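Local structure of dipeptidase AC. Metallo peptidase. MEROPS family M19 (Rhodobacter sphaeroides, 3LY0) at residues A[15-20]-A[101-106]; A[55-60]-A[134-139]; A[159-164]-A[205-210]. The protein probably hydrolyses dipeptides as a zinc-dependent metallopeptidase, and here holds a phosphinate mimic of L-Ala-D-Ala across a pair of zinc ions. One frame throughout, in Å; residues are numbered along the deposited sequence.

How the contacts relate
All three contacts are buried, but they lie at different depths of one barrel fold. Contact 2 is nearest the centre of the chain and contact 3 continues its sheet, since strands 132-139 and 159-163 are neighbours; a bond from His-137 ND1 to Ser-161 OG is among the links between them. Both are held by backbone hydrogen bonds between parallel strands. Contact 1 belongs to the helical layer outside the wall and has no hydrogen bond between its segments, only apolar, sulfur and ring packing. Contacts 1 and 2 meet at the metals, where Asp-15 and Glu-139 share one zinc ion, whereas contact 3 carries no metal ligand and approaches the site through Asp-209.

Contact 1: A[15-20]-A[101-106]; sequences DFLLRL and GHLLWM. With ZN (zinc ion), chain D; LY0 ((2R)-3-[(R)-[(1R)-1-aminoethyl](hydroxy)phosphoryl]-2-methylpropanoic acid), chain C.
Two helices of the layer that wraps the TIM barrel cross here almost at right angles: the short helix through 16-20, just after the zinc ligand Asp-15, and the long one through 101-106, with axes 10.0 Å apart at 99°. No hydrogen bond joins them, and Met-106 does much of the work. Its CB points toward the short helix; CG, anti to the carbonyl carbon (chi1 -74°), meets the methyl Leu-20 CD1. One atom further on, SD sits against two leucines at once, 3.8 Å from Leu-17 CD2 and 3.9 Å from Leu-20 CD1. The same sulfur lies at the rim of the Phe-16 ring, in its plane and 5.1 Å from the centroid, a Met-aromatic contact. The chain then bends at chi3, and its methyl end CE comes to 3.9 Å from Phe-16 CD1.

Leu-17 reaches across with CD2, which touches the backbone N of Leu-103 and that residue's CB, while Phe-55 and Ile-57 of the barrel wall lie beneath the two helices. On the inner side, Asp-15 grips one zinc ion with both carboxylate oxygens, OD1 at 2.3 Å and OD2 at 2.2 Å from the metal, so this helix follows directly on a metal ligand.

At the other end the rings take over. Trp-105 CZ3 brushes Leu-20 CD1, and His-102, whose ND1 is hydrogen-bonded to Arg-27 NH1, turns one face to Leu-20: Leu-20 CB stands above that face, 3.9 Å from the His-102 ring centroid, in a CH-pi contact.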
loop_
_atom_site.group_PDB
_atom_site.type_symbol
_atom_site.label_atom_id
_atom_site.label_comp_id
_atom_site.label_asym_id
_atom_site.label_seq_id
_atom_site.Cartn_x
_atom_site.Cartn_y
_atom_site.Cartn_z
ATOM N N ASP A 15 4.092 -4.656 -4.021
ATOM C CA ASP A 15 3.871 -6.091 -4.046
ATOM C C ASP A 15 5.027 -6.860 -4.681
ATOM O O ASP A 15 4.824 -7.904 -5.292
ATOM C CB ASP A 15 2.556 -6.402 -4.758
ATOM C CG ASP A 15 1.359 -5.891 -3.989
ATOM O OD1 ASP A 15 1.099 -6.401 -2.877
ATOM O OD2 ASP A 15 0.682 -4.966 -4.469
ATOM N N PHE A 16 6.245 -6.353 -4.518
ATOM C CA PHE A 16 7.404 -7.073 -5.020
ATOM C C PHE A 16 7.460 -8.517 -4.518
ATOM O O PHE A 16 7.877 -9.408 -5.250
ATOM C CB PHE A 16 8.692 -6.347 -4.649
ATOM C CG PHE A 16 9.927 -7.029 -5.146
ATOM C CD1 PHE A 16 10.756 -7.693 -4.264
ATOM C CD2 PHE A 16 10.235 -7.029 -6.498
ATOM C CE1 PHE A 16 11.899 -8.333 -4.712
ATOM C CE2 PHE A 16 11.366 -7.670 -6.961
ATOM C CZ PHE A 16 12.204 -8.320 -6.065
ATOM N N LEU A 17 7.041 -8.758 -3.279
ATOM C CA LEU A 17 7.111 -10.110 -2.729
ATOM C C LEU A 17 6.275 -11.102 -3.542
ATOM O O LEU A 17 6.579 -12.293 -3.577
ATOM C CB LEU A 17 6.686 -10.133 -1.255
ATOM C CG LEU A 17 7.660 -9.479 -0.272
ATOM C CD1 LEU A 17 7.019 -9.373 1.091
ATOM C CD2 LEU A 17 8.977 -10.271 -0.196
ATOM N N LEU A 18 5.228 -10.617 -4.203
ATOM C CA LEU A 18 4.415 -11.508 -5.013
ATOM C C LEU A 18 5.241 -12.087 -6.155
ATOM O O LEU A 18 5.032 -13.225 -6.583
ATOM C CB LEU A 18 3.176 -10.772 -5.543
ATOM C CG LEU A 18 2.126 -11.605 -6.274
ATOM C CD1 LEU A 18 1.441 -12.578 -5.334
ATOM C CD2 LEU A 18 1.102 -10.667 -6.912
ATOM N N ARG A 19 6.202 -11.314 -6.642
ATOM C CA ARG A 19 7.042 -11.803 -7.725
ATOM C C ARG A 19 7.979 -12.901 -7.260
ATOM O O ARG A 19 8.278 -13.833 -8.012
ATOM C CB ARG A 19 7.779 -10.653 -8.396
ATOM C CG ARG A 19 6.800 -9.818 -9.236
ATOM C CD ARG A 19 7.429 -8.595 -9.851
ATOM N NE ARG A 19 8.646 -8.931 -10.572
ATOM C CZ ARG A 19 9.678 -8.112 -10.689
ATOM N NH1 ARG A 19 9.632 -6.900 -10.145
ATOM N NH2 ARG A 19 10.758 -8.510 -11.344
ATOM N N LEU A 20 8.419 -12.814 -6.010
ATOM C CA LEU A 20 9.242 -13.879 -5.450
ATOM C C LEU A 20 8.402 -15.116 -5.152
ATOM O O LEU A 20 8.861 -16.243 -5.348
ATOM C CB LEU A 20 10.002 -13.397 -4.208
ATOM C CG LEU A 20 10.923 -12.198 -4.482
ATOM C CD1 LEU A 20 11.762 -11.842 -3.271
ATOM C CD2 LEU A 20 11.820 -12.443 -5.710
ATOM N N GLY A 101 9.221 -15.076 4.524
ATOM C CA GLY A 101 10.514 -15.726 4.373
ATOM C C GLY A 101 11.339 -15.133 3.239
ATOM O O GLY A 101 12.559 -14.989 3.357
ATOM N N HIS A 102 10.682 -14.770 2.142
ATOM C CA HIS A 102 11.370 -14.098 1.031
ATOM C C HIS A 102 11.869 -12.714 1.451
ATOM O O HIS A 102 12.947 -12.289 1.035
ATOM C CB HIS A 102 10.454 -13.954 -0.189
ATOM C CG HIS A 102 10.195 -15.239 -0.903
ATOM N ND1 HIS A 102 11.215 -16.050 -1.356
ATOM C CD2 HIS A 102 9.039 -15.839 -1.272
ATOM C CE1 HIS A 102 10.696 -17.105 -1.959
ATOM N NE2 HIS A 102 9.378 -17.002 -1.923
ATOM N N LEU A 103 11.096 -12.018 2.281
ATOM C CA LEU A 103 11.474 -10.679 2.714
ATOM C C LEU A 103 12.749 -10.751 3.557
ATOM O O LEU A 103 13.675 -9.965 3.372
ATOM C CB LEU A 103 10.339 -10.018 3.496
ATOM C CG LEU A 103 10.565 -8.576 3.941
ATOM C CD1 LEU A 103 10.733 -7.669 2.731
ATOM C CD2 LEU A 103 9.426 -8.085 4.820
ATOM N N LEU A 104 12.803 -11.700 4.490
ATOM C CA LEU A 104 14.008 -11.861 5.300
ATOM C C LEU A 104 15.172 -12.291 4.420
ATOM O O LEU A 104 16.310 -11.815 4.595
ATOM C CB LEU A 104 13.813 -12.859 6.446
ATOM C CG LEU A 104 12.940 -12.421 7.618
ATOM C CD1 LEU A 104 13.106 -13.391 8.779
ATOM C CD2 LEU A 104 13.267 -11.003 8.051
ATOM N N TRP A 105 14.901 -13.197 3.490
ATOM C CA TRP A 105 15.923 -13.603 2.532
ATOM C C TRP A 105 16.496 -12.408 1.758
ATOM O O TRP A 105 17.703 -12.333 1.550
ATOM C CB TRP A 105 15.408 -14.680 1.569
ATOM C CG TRP A 105 16.371 -14.869 0.463
ATOM C CD1 TRP A 105 17.489 -15.650 0.480
ATOM C CD2 TRP A 105 16.360 -14.205 -0.805
ATOM N NE1 TRP A 105 18.162 -15.530 -0.711
ATOM C CE2 TRP A 105 17.490 -14.650 -1.517
ATOM C CE3 TRP A 105 15.494 -13.288 -1.415
ATOM C CZ2 TRP A 105 17.783 -14.211 -2.810
ATOM C CZ3 TRP A 105 15.783 -12.852 -2.704
ATOM C CH2 TRP A 105 16.920 -13.311 -3.384
ATOM N N MET A 106 15.638 -11.479 1.330
ATOM C CA MET A 106 16.099 -10.303 0.587
ATOM C C MET A 106 17.180 -9.551 1.360
ATOM O O MET A 106 18.169 -9.072 0.793
ATOM C CB MET A 106 14.931 -9.349 0.280
ATOM C CG MET A 106 13.977 -9.808 -0.810
ATOM S SD MET A 106 12.393 -8.856 -0.870
ATOM C CE MET A 106 12.991 -7.156 -1.127
HETATM ZN ZN ZN D . -0.735 -5.085 -2.766
HETATM P P LY0 C . -3.146 -4.660 -4.829
HETATM C C1 LY0 C . -3.305 -7.256 -5.847
HETATM N N1 LY0 C . -1.801 -6.800 -3.930
HETATM C C2 LY0 C . -2.374 -6.281 -5.160
HETATM C C4 LY0 C . -3.516 -3.798 -6.409
HETATM C C5 LY0 C . -4.902 -3.228 -6.522
HETATM C C6 LY0 C . -5.319 -2.453 -5.302
HETATM C C7 LY0 C . -5.191 -2.539 -7.830
HETATM O O31 LY0 C . -2.145 -3.902 -3.989
HETATM O O32 LY0 C . -4.441 -4.880 -3.980
HETATM O O61 LY0 C . -6.627 -2.130 -5.143
HETATM O O62 LY0 C . -4.502 -2.132 -4.422
#

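Contact 2: A[55-60]-A[134-139]. With ZN (zinc ion), chain D; ZN (zinc ion), chain E; LY0 ((2R)-3-[(R)-[(1R)-1-aminoethyl](hydroxy)phosphoryl]-2-methylpropanoic acid), chain C.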
loop_
_atom_site.group_PDB
_atom_site.type_symbol
_atom_site.label_atom_id
_atom_site.label_comp_id
_atom_site.label_asym_id
_atom_site.label_seq_id
_atom_site.Cartn_x
_atom_site.Cartn_y
_atom_site.Cartn_z
ATOM N N PHE A 55 6.562 -3.363 2.288
ATOM C CA PHE A 55 6.541 -4.549 1.435
ATOM C C PHE A 55 5.389 -5.448 1.865
ATOM O O PHE A 55 5.414 -6.030 2.945
ATOM C CB PHE A 55 7.891 -5.280 1.522
ATOM C CG PHE A 55 8.994 -4.572 0.790
ATOM C CD1 PHE A 55 9.401 -5.006 -0.467
ATOM C CD2 PHE A 55 9.593 -3.450 1.343
ATOM C CE1 PHE A 55 10.400 -4.325 -1.168
ATOM C CE2 PHE A 55 10.582 -2.759 0.647
ATOM C CZ PHE A 55 10.986 -3.202 -0.597
ATOM N N ALA A 56 4.374 -5.525 1.012
ATOM C CA ALA A 56 3.151 -6.233 1.347
ATOM C C ALA A 56 3.266 -7.735 1.194
ATOM O O ALA A 56 3.761 -8.243 0.181
ATOM C CB ALA A 56 1.996 -5.710 0.495
ATOM N N ILE A 57 2.780 -8.424 2.220
ATOM C CA ILE A 57 2.480 -9.844 2.166
ATOM C C ILE A 57 0.992 -9.929 1.858
ATOM O O ILE A 57 0.162 -9.536 2.675
ATOM C CB ILE A 57 2.776 -10.502 3.521
ATOM C CG1 ILE A 57 4.280 -10.448 3.828
ATOM C CG2 ILE A 57 2.229 -11.934 3.568
ATOM C CD1 ILE A 57 4.616 -10.735 5.261
ATOM N N TYR A 58 0.662 -10.420 0.670
ATOM C CA TYR A 58 -0.715 -10.479 0.201
ATOM C C TYR A 58 -0.955 -11.867 -0.364
ATOM O O TYR A 58 -0.168 -12.342 -1.172
ATOM C CB TYR A 58 -0.959 -9.389 -0.854
ATOM C CG TYR A 58 -1.855 -9.790 -2.006
ATOM C CD1 TYR A 58 -3.240 -9.822 -1.867
ATOM C CD2 TYR A 58 -1.311 -10.122 -3.237
ATOM C CE1 TYR A 58 -4.052 -10.194 -2.925
ATOM C CE2 TYR A 58 -2.111 -10.478 -4.300
ATOM C CZ TYR A 58 -3.477 -10.522 -4.141
ATOM O OH TYR A 58 -4.261 -10.881 -5.220
ATOM N N VAL A 59 -2.028 -12.517 0.085
ATOM C CA VAL A 59 -2.329 -13.886 -0.320
ATOM C C VAL A 59 -3.296 -13.870 -1.500
ATOM O O VAL A 59 -4.438 -13.438 -1.362
ATOM C CB VAL A 59 -2.949 -14.686 0.854
ATOM C CG1 VAL A 59 -3.351 -16.088 0.405
ATOM C CG2 VAL A 59 -1.984 -14.743 2.020
ATOM N N PRO A 60 -2.842 -14.329 -2.681
ATOM C CA PRO A 60 -3.748 -14.304 -3.841
ATOM C C PRO A 60 -4.842 -15.363 -3.778
ATOM O O PRO A 60 -4.635 -16.450 -3.241
ATOM C CB PRO A 60 -2.820 -14.620 -5.022
ATOM C CG PRO A 60 -1.427 -14.375 -4.510
ATOM C CD PRO A 60 -1.465 -14.684 -3.051
ATOM N N GLY A 134 12.814 -1.561 4.512
ATOM C CA GLY A 134 11.594 -2.307 4.267
ATOM C C GLY A 134 10.785 -2.454 5.532
ATOM O O GLY A 134 11.331 -2.803 6.575
ATOM N N ILE A 135 9.483 -2.201 5.443
ATOM C CA ILE A 135 8.562 -2.505 6.534
ATOM C C ILE A 135 7.746 -3.731 6.143
ATOM O O ILE A 135 7.136 -3.761 5.072
ATOM C CB ILE A 135 7.611 -1.328 6.813
ATOM C CG1 ILE A 135 8.397 -0.078 7.222
ATOM C CG2 ILE A 135 6.577 -1.703 7.887
ATOM C CD1 ILE A 135 7.537 1.158 7.383
ATOM N N MET A 136 7.754 -4.749 7.003
ATOM C CA MET A 136 6.901 -5.926 6.792
ATOM C C MET A 136 5.429 -5.574 7.026
ATOM O O MET A 136 5.035 -5.173 8.132
ATOM C CB MET A 136 7.343 -7.077 7.705
ATOM C CG MET A 136 6.579 -8.385 7.478
ATOM S SD MET A 136 7.017 -9.758 8.628
ATOM C CE MET A 136 8.793 -9.901 8.339
ATOM N N HIS A 137 4.633 -5.746 5.976
ATOM C CA HIS A 137 3.236 -5.340 5.947
ATOM C C HIS A 137 2.387 -6.524 5.529
ATOM O O HIS A 137 2.789 -7.295 4.661
ATOM C CB HIS A 137 3.050 -4.215 4.920
ATOM C CG HIS A 137 1.617 -3.854 4.667
ATOM N ND1 HIS A 137 0.905 -3.021 5.503
ATOM C CD2 HIS A 137 0.767 -4.217 3.677
ATOM C CE1 HIS A 137 -0.323 -2.879 5.031
ATOM N NE2 HIS A 137 -0.433 -3.593 3.925
ATOM N N MET A 138 1.212 -6.673 6.137
ATOM C CA MET A 138 0.284 -7.728 5.744
ATOM C C MET A 138 -0.959 -7.082 5.132
ATOM O O MET A 138 -1.627 -6.288 5.780
ATOM C CB MET A 138 -0.078 -8.558 6.991
ATOM C CG MET A 138 -1.024 -9.733 6.778
ATOM S SD MET A 138 -1.060 -10.862 8.211
ATOM C CE MET A 138 0.650 -11.304 8.256
ATOM N N GLU A 139 -1.242 -7.398 3.870
ATOM C CA GLU A 139 -2.379 -6.825 3.158
ATOM C C GLU A 139 -3.483 -7.861 3.162
ATOM O O GLU A 139 -3.497 -8.755 2.317
ATOM C CB GLU A 139 -1.982 -6.493 1.720
ATOM C CG GLU A 139 -3.143 -5.971 0.870
ATOM C CD GLU A 139 -2.688 -5.411 -0.471
ATOM O OE1 GLU A 139 -1.650 -5.857 -0.996
ATOM O OE2 GLU A 139 -3.361 -4.520 -1.000
HETATM ZN ZN ZN D . -0.735 -5.085 -2.766
HETATM ZN ZN ZN E . -3.910 -3.244 -2.573
HETATM P P LY0 C . -3.146 -4.660 -4.829
HETATM C C1 LY0 C . -3.305 -7.256 -5.847
HETATM N N1 LY0 C . -1.801 -6.800 -3.930
HETATM C C2 LY0 C . -2.374 -6.281 -5.160
HETATM C C4 LY0 C . -3.516 -3.798 -6.409
HETATM C C5 LY0 C . -4.902 -3.228 -6.522
HETATM C C6 LY0 C . -5.319 -2.453 -5.302
HETATM C C7 LY0 C . -5.191 -2.539 -7.830
HETATM O O31 LY0 C . -2.145 -3.902 -3.989
HETATM O O32 LY0 C . -4.441 -4.880 -3.980
HETATM O O61 LY0 C . -6.627 -2.130 -5.143
HETATM O O62 LY0 C . -4.502 -2.132 -4.422
HETATM O O HOH W 1 -3.975 -11.457 2.040
#
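Ile-57, Phe-55 and Glu-139 bury the most surface where 55-57 runs parallel to 134-139. Ile-57 is gripped through its backbone: N gives a 2.7 Å bond to His-137 O that lies in the carbonyl plane, and O receives Glu-139 N at 2.8 Å from above its own plane. With CG1 beside the backbone N, its side chain lies over His-137 O and ends with CD1 on Met-136 CG, 3.8 Å away. Phe-55 adds two more bonds, from its N to Ile-135 O and from His-137 N to its O. Its ring meets the neighbouring strand at Gly-134, Phe-55 CD2 being 3.7 Å from Gly-134 CA.

On the face of the sheet opposite Phe-55 and Ile-57 stand Ala-56 and His-137. The small CB of Ala-56 meets His-137 CD2 at the imidazole edge, and ND1 of that ring is bonded to Ser-161 OG. Glu-139 reaches toward the neighbouring strand, its chain extended beyond CG, and bridges the metals: OE1 binds the zinc ion shared with Asp-15, and OE2, 2.1 Å from the second zinc, joins His-212 and His-233 there.

Tyr-58 runs alongside the glutamate, its CB 3.6 Å from Glu-139 OE1, with chi1 (142°) well away from a staggered value. One ring face lies under the inhibitor amine, CD2 3.4 Å from N1 of LY0, while OH is bonded to His-65 ND1. An alanine here would remove that face and the hydroxyl, and would probably leave the amino end of the ligand less firmly held. Such a bridging carboxylate at the C-terminal end of a barrel strand is characteristic of the binuclear zinc site of M19 dipeptidases.

Contact 3: A[159-164]-A[205-210]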
loop_
_atom_site.group_PDB
_atom_site.type_symbol
_atom_site.label_atom_id
_atom_site.label_comp_id
_atom_site.label_asym_id
_atom_site.label_seq_id
_atom_site.Cartn_x
_atom_site.Cartn_y
_atom_site.Cartn_z
ATOM N N LEU A 159 6.482 -8.032 11.883
ATOM C CA LEU A 159 5.318 -7.388 11.277
ATOM C C LEU A 159 5.039 -6.060 11.973
ATOM O O LEU A 159 4.919 -6.021 13.208
ATOM C CB LEU A 159 4.095 -8.292 11.382
ATOM C CG LEU A 159 2.842 -7.705 10.727
ATOM C CD1 LEU A 159 2.960 -7.777 9.210
ATOM C CD2 LEU A 159 1.608 -8.446 11.213
ATOM N N ARG A 160 4.907 -4.979 11.197
ATOM C CA ARG A 160 4.659 -3.670 11.797
ATOM C C ARG A 160 3.456 -2.924 11.227
ATOM O O ARG A 160 3.130 -1.826 11.684
ATOM C CB ARG A 160 5.911 -2.791 11.705
ATOM C CG ARG A 160 7.086 -3.273 12.564
ATOM C CD ARG A 160 6.786 -3.129 14.053
ATOM N NE ARG A 160 7.876 -3.586 14.919
ATOM C CZ ARG A 160 8.031 -4.840 15.322
ATOM N NH1 ARG A 160 9.037 -5.157 16.132
ATOM N NH2 ARG A 160 7.195 -5.786 14.923
ATOM N N SER A 161 2.788 -3.530 10.248
ATOM C CA SER A 161 1.695 -2.882 9.546
ATOM C C SER A 161 0.747 -3.947 9.043
ATOM O O SER A 161 1.184 -4.998 8.581
ATOM C CB SER A 161 2.264 -2.120 8.351
ATOM O OG SER A 161 1.255 -1.405 7.677
ATOM N N LEU A 162 -0.551 -3.672 9.115
ATOM C CA LEU A 162 -1.558 -4.659 8.766
ATOM C C LEU A 162 -2.826 -3.985 8.250
ATOM O O LEU A 162 -3.409 -3.124 8.921
ATOM C CB LEU A 162 -1.881 -5.513 10.007
ATOM C CG LEU A 162 -3.010 -6.531 9.894
ATOM C CD1 LEU A 162 -2.744 -7.527 8.784
ATOM C CD2 LEU A 162 -3.231 -7.256 11.222
ATOM N N GLY A 163 -3.250 -4.385 7.051
ATOM C CA GLY A 163 -4.599 -4.092 6.592
ATOM C C GLY A 163 -5.498 -5.274 6.924
ATOM O O GLY A 163 -5.254 -6.389 6.477
ATOM N N PRO A 164 -6.549 -5.051 7.724
ATOM C CA PRO A 164 -7.393 -6.191 8.108
ATOM C C PRO A 164 -7.969 -6.956 6.920
ATOM O O PRO A 164 -8.170 -8.174 7.011
ATOM C CB PRO A 164 -8.510 -5.536 8.922
ATOM C CG PRO A 164 -7.868 -4.314 9.508
ATOM C CD PRO A 164 -6.898 -3.821 8.451
ATOM N N LYS A 205 1.166 -1.607 18.841
ATOM C CA LYS A 205 1.693 -0.529 17.997
ATOM C C LYS A 205 1.993 -1.029 16.584
ATOM O O LYS A 205 3.035 -0.713 15.999
ATOM C CB LYS A 205 2.939 0.094 18.630
ATOM C CG LYS A 205 2.724 0.573 20.059
ATOM C CD LYS A 205 1.691 1.681 20.101
ATOM C CE LYS A 205 1.378 2.104 21.536
ATOM N NZ LYS A 205 0.527 1.108 22.264
ATOM N N ILE A 206 1.076 -1.833 16.061
ATOM C CA ILE A 206 1.052 -2.236 14.656
ATOM C C ILE A 206 0.147 -1.267 13.903
ATOM O O ILE A 206 -1.009 -1.084 14.272
ATOM C CB ILE A 206 0.505 -3.675 14.506
ATOM C CG1 ILE A 206 1.455 -4.671 15.182
ATOM C CG2 ILE A 206 0.304 -4.032 13.032
ATOM C CD1 ILE A 206 0.935 -6.092 15.217
ATOM N N MET A 207 0.672 -0.641 12.851
ATOM C CA MET A 207 -0.112 0.306 12.056
ATOM C C MET A 207 -1.254 -0.413 11.358
ATOM O O MET A 207 -1.058 -1.463 10.761
ATOM C CB MET A 207 0.785 0.976 11.005
ATOM C CG MET A 207 0.171 2.193 10.268
ATOM S SD MET A 207 1.047 2.642 8.714
ATOM C CE MET A 207 0.177 1.566 7.568
ATOM N N LEU A 208 -2.449 0.164 11.431
ATOM C CA LEU A 208 -3.588 -0.352 10.684
ATOM C C LEU A 208 -3.709 0.372 9.355
ATOM O O LEU A 208 -3.596 1.594 9.297
ATOM C CB LEU A 208 -4.866 -0.145 11.490
ATOM C CG LEU A 208 -4.955 -1.026 12.728
ATOM C CD1 LEU A 208 -5.858 -0.381 13.770
ATOM C CD2 LEU A 208 -5.456 -2.403 12.332
ATOM N N ASP A 209 -3.939 -0.392 8.294
ATOM C CA ASP A 209 -4.065 0.149 6.947
ATOM C C ASP A 209 -5.511 -0.022 6.482
ATOM O O ASP A 209 -6.033 -1.145 6.431
ATOM C CB ASP A 209 -3.121 -0.603 6.010
ATOM C CG ASP A 209 -3.141 -0.071 4.582
ATOM O OD1 ASP A 209 -3.778 0.972 4.303
ATOM O OD2 ASP A 209 -2.499 -0.721 3.725
ATOM N N LEU A 210 -6.150 1.094 6.141
ATOM C CA LEU A 210 -7.546 1.104 5.724
ATOM C C LEU A 210 -7.755 0.872 4.229
ATOM O O LEU A 210 -8.890 0.690 3.789
ATOM C CB LEU A 210 -8.182 2.437 6.116
ATOM C CG LEU A 210 -8.087 2.802 7.599
ATOM C CD1 LEU A 210 -8.324 4.292 7.790
ATOM C CD2 LEU A 210 -9.100 1.998 8.385
#
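Ser-161 and Met-207 turn their side chains to one side of the sheet, Leu-162 and Leu-208 to the other. On the first side OG of Ser-161 is anti to the backbone N, and the end of Met-207, bent at chi3, brings CE within 3.2 Å of Ser-161 OG, a tight approach. The polar partner of that hydroxyl is His-137 ND1. Leu-162 CB meets Ile-206 CG2 at 4.0 Å, and Pro-164 crosses Leu-208 at about a right angle, CG to CD2.

Between these layers the main chains run parallel, with Met-207 N bonded to Arg-160 O, Leu-162 N to Met-207 O at 2.8 Å, and Asp-209 N to Leu-162 O at 2.9 Å. The middle one points nearly along the carbonyl axis, whereas in the other two the donor stands above the carbonyl plane. Neighbouring parallel strands with helix 192-204 between them in the chain form a beta-alpha-beta crossover of the barrel; Leu-162 and Leu-208 both pack on that helix. A Schellman motif with Lys-205 as its C-prime residue ends the helix and turns the chain into the strand.

Beyond the last bond Asp-209 sets CB against Gly-163 CA, 3.8 Å away. Its carboxylate takes Thr-232 OG1 on OD2 and Ser-211 N on OD1, and its side chain lies about 4 Å from that of the zinc ligand His-233.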